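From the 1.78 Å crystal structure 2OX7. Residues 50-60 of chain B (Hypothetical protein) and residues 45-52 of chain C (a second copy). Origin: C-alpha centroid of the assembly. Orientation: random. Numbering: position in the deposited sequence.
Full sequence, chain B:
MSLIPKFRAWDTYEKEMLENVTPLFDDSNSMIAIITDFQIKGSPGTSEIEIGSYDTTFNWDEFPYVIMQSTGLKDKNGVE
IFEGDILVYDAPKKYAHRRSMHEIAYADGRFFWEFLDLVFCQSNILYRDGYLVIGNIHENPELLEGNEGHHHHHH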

# COMPACT_ATOMS: atom_id res chain seq x y z
N GLU B 50 40.50 3.08 -7.87
CA GLU B 50 41.00 3.77 -9.07
C GLU B 50 39.79 4.20 -9.90
O GLU B 50 39.16 3.37 -10.54
CB GLU B 50 41.80 2.79 -9.93
CG GLU B 50 42.65 3.47 -11.02
CD GLU B 50 43.39 2.47 -11.92
OE1 GLU B 50 42.80 2.01 -12.93
OE2 GLU B 50 44.58 2.17 -11.64
N ILE B 51 39.50 5.50 -9.87
CA ILE B 51 38.36 6.04 -10.64
C ILE B 51 38.78 6.12 -12.12
O ILE B 51 39.78 6.78 -12.44
CB ILE B 51 37.92 7.39 -10.12
CG1 ILE B 51 37.44 7.30 -8.66
CG2 ILE B 51 36.81 7.99 -11.04
CD1 ILE B 51 37.32 8.65 -7.97
N GLY B 52 38.02 5.45 -12.97
CA GLY B 52 38.30 5.33 -14.40
C GLY B 52 37.69 6.49 -15.17
O GLY B 52 38.40 7.21 -15.90
N SER B 53 36.38 6.65 -15.03
CA SER B 53 35.68 7.78 -15.63
C SER B 53 34.70 8.41 -14.62
O SER B 53 34.11 7.71 -13.80
CB SER B 53 35.00 7.37 -16.93
OG SER B 53 34.18 6.22 -16.80
N TYR B 54 34.57 9.73 -14.68
CA TYR B 54 33.77 10.46 -13.71
C TYR B 54 33.49 11.88 -14.24
O TYR B 54 34.12 12.34 -15.22
CB TYR B 54 34.52 10.58 -12.37
CG TYR B 54 35.72 11.51 -12.51
CD1 TYR B 54 35.64 12.83 -12.08
CD2 TYR B 54 36.90 11.07 -13.13
CE1 TYR B 54 36.71 13.71 -12.24
CE2 TYR B 54 38.00 11.95 -13.30
CZ TYR B 54 37.89 13.25 -12.85
OH TYR B 54 38.94 14.14 -13.00
N ASP B 55 32.60 12.58 -13.56
CA ASP B 55 32.37 14.00 -13.88
C ASP B 55 31.93 14.70 -12.61
O ASP B 55 31.52 14.04 -11.61
CB ASP B 55 31.32 14.09 -14.99
CG ASP B 55 31.50 15.33 -15.89
OD1 ASP B 55 32.16 16.32 -15.48
OD2 ASP B 55 30.93 15.29 -16.98
N THR B 56 32.03 16.03 -12.58
CA THR B 56 31.64 16.82 -11.41
C THR B 56 30.82 18.05 -11.82
O THR B 56 30.95 18.52 -12.95
CB THR B 56 32.87 17.32 -10.60
OG1 THR B 56 33.41 18.50 -11.21
CG2 THR B 56 33.98 16.27 -10.48
N THR B 57 30.03 18.59 -10.90
CA THR B 57 29.18 19.75 -11.20
C THR B 57 30.00 20.99 -11.52
O THR B 57 29.51 21.90 -12.18
CB THR B 57 28.20 20.07 -10.08
OG1 THR B 57 28.93 20.34 -8.87
CG2 THR B 57 27.23 18.94 -9.88
N PHE B 58 31.25 21.03 -11.06
CA PHE B 58 32.11 22.19 -11.37
C PHE B 58 32.54 22.22 -12.85
O PHE B 58 32.98 23.26 -13.37
CB PHE B 58 33.26 22.28 -10.37
CG PHE B 58 32.79 22.29 -8.95
CD1 PHE B 58 32.07 23.38 -8.45
CD2 PHE B 58 32.98 21.19 -8.12
CE1 PHE B 58 31.59 23.39 -7.14
CE2 PHE B 58 32.50 21.18 -6.79
CZ PHE B 58 31.80 22.26 -6.31
N ASN B 59 32.38 21.09 -13.54
CA ASN B 59 32.67 21.03 -14.96
C ASN B 59 31.58 21.61 -15.87
O ASN B 59 31.80 21.73 -17.07
CB ASN B 59 32.98 19.59 -15.39
CG ASN B 59 34.35 19.10 -14.85
OD1 ASN B 59 35.14 19.92 -14.37
ND2 ASN B 59 34.62 17.80 -14.94
N TRP B 60 30.43 21.96 -15.29
CA TRP B 60 29.20 22.25 -16.04
C TRP B 60 28.39 23.41 -15.49
O TRP B 60 28.21 23.53 -14.27
CB TRP B 60 28.27 21.01 -16.06
CG TRP B 60 28.81 19.84 -16.75
CD1 TRP B 60 29.62 18.84 -16.22
CD2 TRP B 60 28.59 19.49 -18.13
NE1 TRP B 60 29.91 17.92 -17.21
CE2 TRP B 60 29.27 18.28 -18.38
CE3 TRP B 60 27.87 20.09 -19.19
CZ2 TRP B 60 29.29 17.66 -19.65
CZ3 TRP B 60 27.87 19.47 -20.47
CH2 TRP B 60 28.59 18.27 -20.69
N GLY C 45 42.07 21.52 -12.55
CA GLY C 45 42.95 20.37 -12.56
C GLY C 45 43.19 19.92 -13.99
O GLY C 45 44.35 19.82 -14.40
N THR C 46 42.14 19.69 -14.77
CA THR C 46 40.74 19.98 -14.41
C THR C 46 40.19 19.15 -13.22
O THR C 46 40.82 18.18 -12.78
CB THR C 46 39.82 19.88 -15.66
OG1 THR C 46 38.48 20.25 -15.31
CG2 THR C 46 39.84 18.45 -16.25
N SER C 47 39.01 19.54 -12.72
CA SER C 47 38.43 19.05 -11.46
C SER C 47 38.43 17.54 -11.28
O SER C 47 38.23 16.78 -12.22
CB SER C 47 37.02 19.59 -11.24
OG SER C 47 36.06 18.81 -11.92
N GLU C 48 38.66 17.12 -10.05
CA GLU C 48 38.84 15.72 -9.76
C GLU C 48 38.14 15.38 -8.46
O GLU C 48 37.86 16.26 -7.64
CB GLU C 48 40.34 15.42 -9.66
CG GLU C 48 40.74 14.13 -10.37
CD GLU C 48 42.24 13.94 -10.45
OE1 GLU C 48 42.94 14.78 -11.08
OE2 GLU C 48 42.72 12.93 -9.89
N ILE C 49 37.84 14.09 -8.28
CA ILE C 49 37.34 13.61 -7.02
C ILE C 49 38.54 13.15 -6.18
O ILE C 49 39.29 12.26 -6.60
CB ILE C 49 36.39 12.40 -7.21
CG1 ILE C 49 35.18 12.78 -8.07
CG2 ILE C 49 35.94 11.87 -5.85
CD1 ILE C 49 34.55 11.58 -8.78
N GLU C 50 38.72 13.79 -5.03
CA GLU C 50 39.81 13.49 -4.12
C GLU C 50 39.21 12.65 -2.99
O GLU C 50 38.54 13.17 -2.10
CB GLU C 50 40.38 14.81 -3.56
CG GLU C 50 41.37 14.71 -2.41
CD GLU C 50 41.76 16.10 -1.89
OE1 GLU C 50 42.56 16.78 -2.59
OE2 GLU C 50 41.27 16.51 -0.79
N ILE C 51 39.42 11.34 -3.07
CA ILE C 51 38.91 10.46 -2.01
C ILE C 51 39.67 10.70 -0.70
O ILE C 51 40.90 10.58 -0.65
CB ILE C 51 38.92 8.97 -2.44
CG1 ILE C 51 38.12 8.76 -3.74
CG2 ILE C 51 38.29 8.11 -1.34
CD1 ILE C 51 37.89 7.30 -4.15
N GLY C 52 38.96 11.06 0.36
CA GLY C 52 39.58 11.37 1.64
C GLY C 52 39.81 10.16 2.53
O GLY C 52 40.93 9.96 3.03
O HOH W 1 37.04 16.52 -14.36

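This is a contact between two copies of one protein, made mostly by side chains, with a polar cluster around S47(C) at one end and an apolar patch of isoleucines and a tyrosine ring at the other. The strands do not pair through their backbones. Strand 54-56 of chain B and strand 48-52 of chain C run nearly at right angles, at 100°, and their axes come no closer than 7.4 Å.

S47(C) is the polar hub. Its OG accepts a hydrogen bond from T56(B) OG1 at 2.8 Å and donates one to N59(B) OD1, also at 2.8 Å. The carbonyl O of S47(C) accepts from Y54(B) OH at 2.8 Å, lying at the edge of the ring, where the hydroxyl can reach it. Water 1 adds a bridge: it accepts from N59(B) ND2 at 2.8 Å and donates to S47(C) O at 2.5 Å.

D55(B) points its CA-to-CB bond away from chain C but its carboxylate bonds within its own stretch. D55(B) OD1 accepts from N59(B) ND2 at 2.9 Å, consistent with an amide whose N59(B) OD1 faces S47(C).

The apolar patch centres on I49(C). Its CD1 lies 3.7 Å from Y54(B) CD1, and its CB lies 3.9 Å from I51(B) CD1. I51(B) CD1 also meets I51(C) CD1 at 4.1 Å. These are van der Waals contacts, and they cover apolar surface that would otherwise be more open.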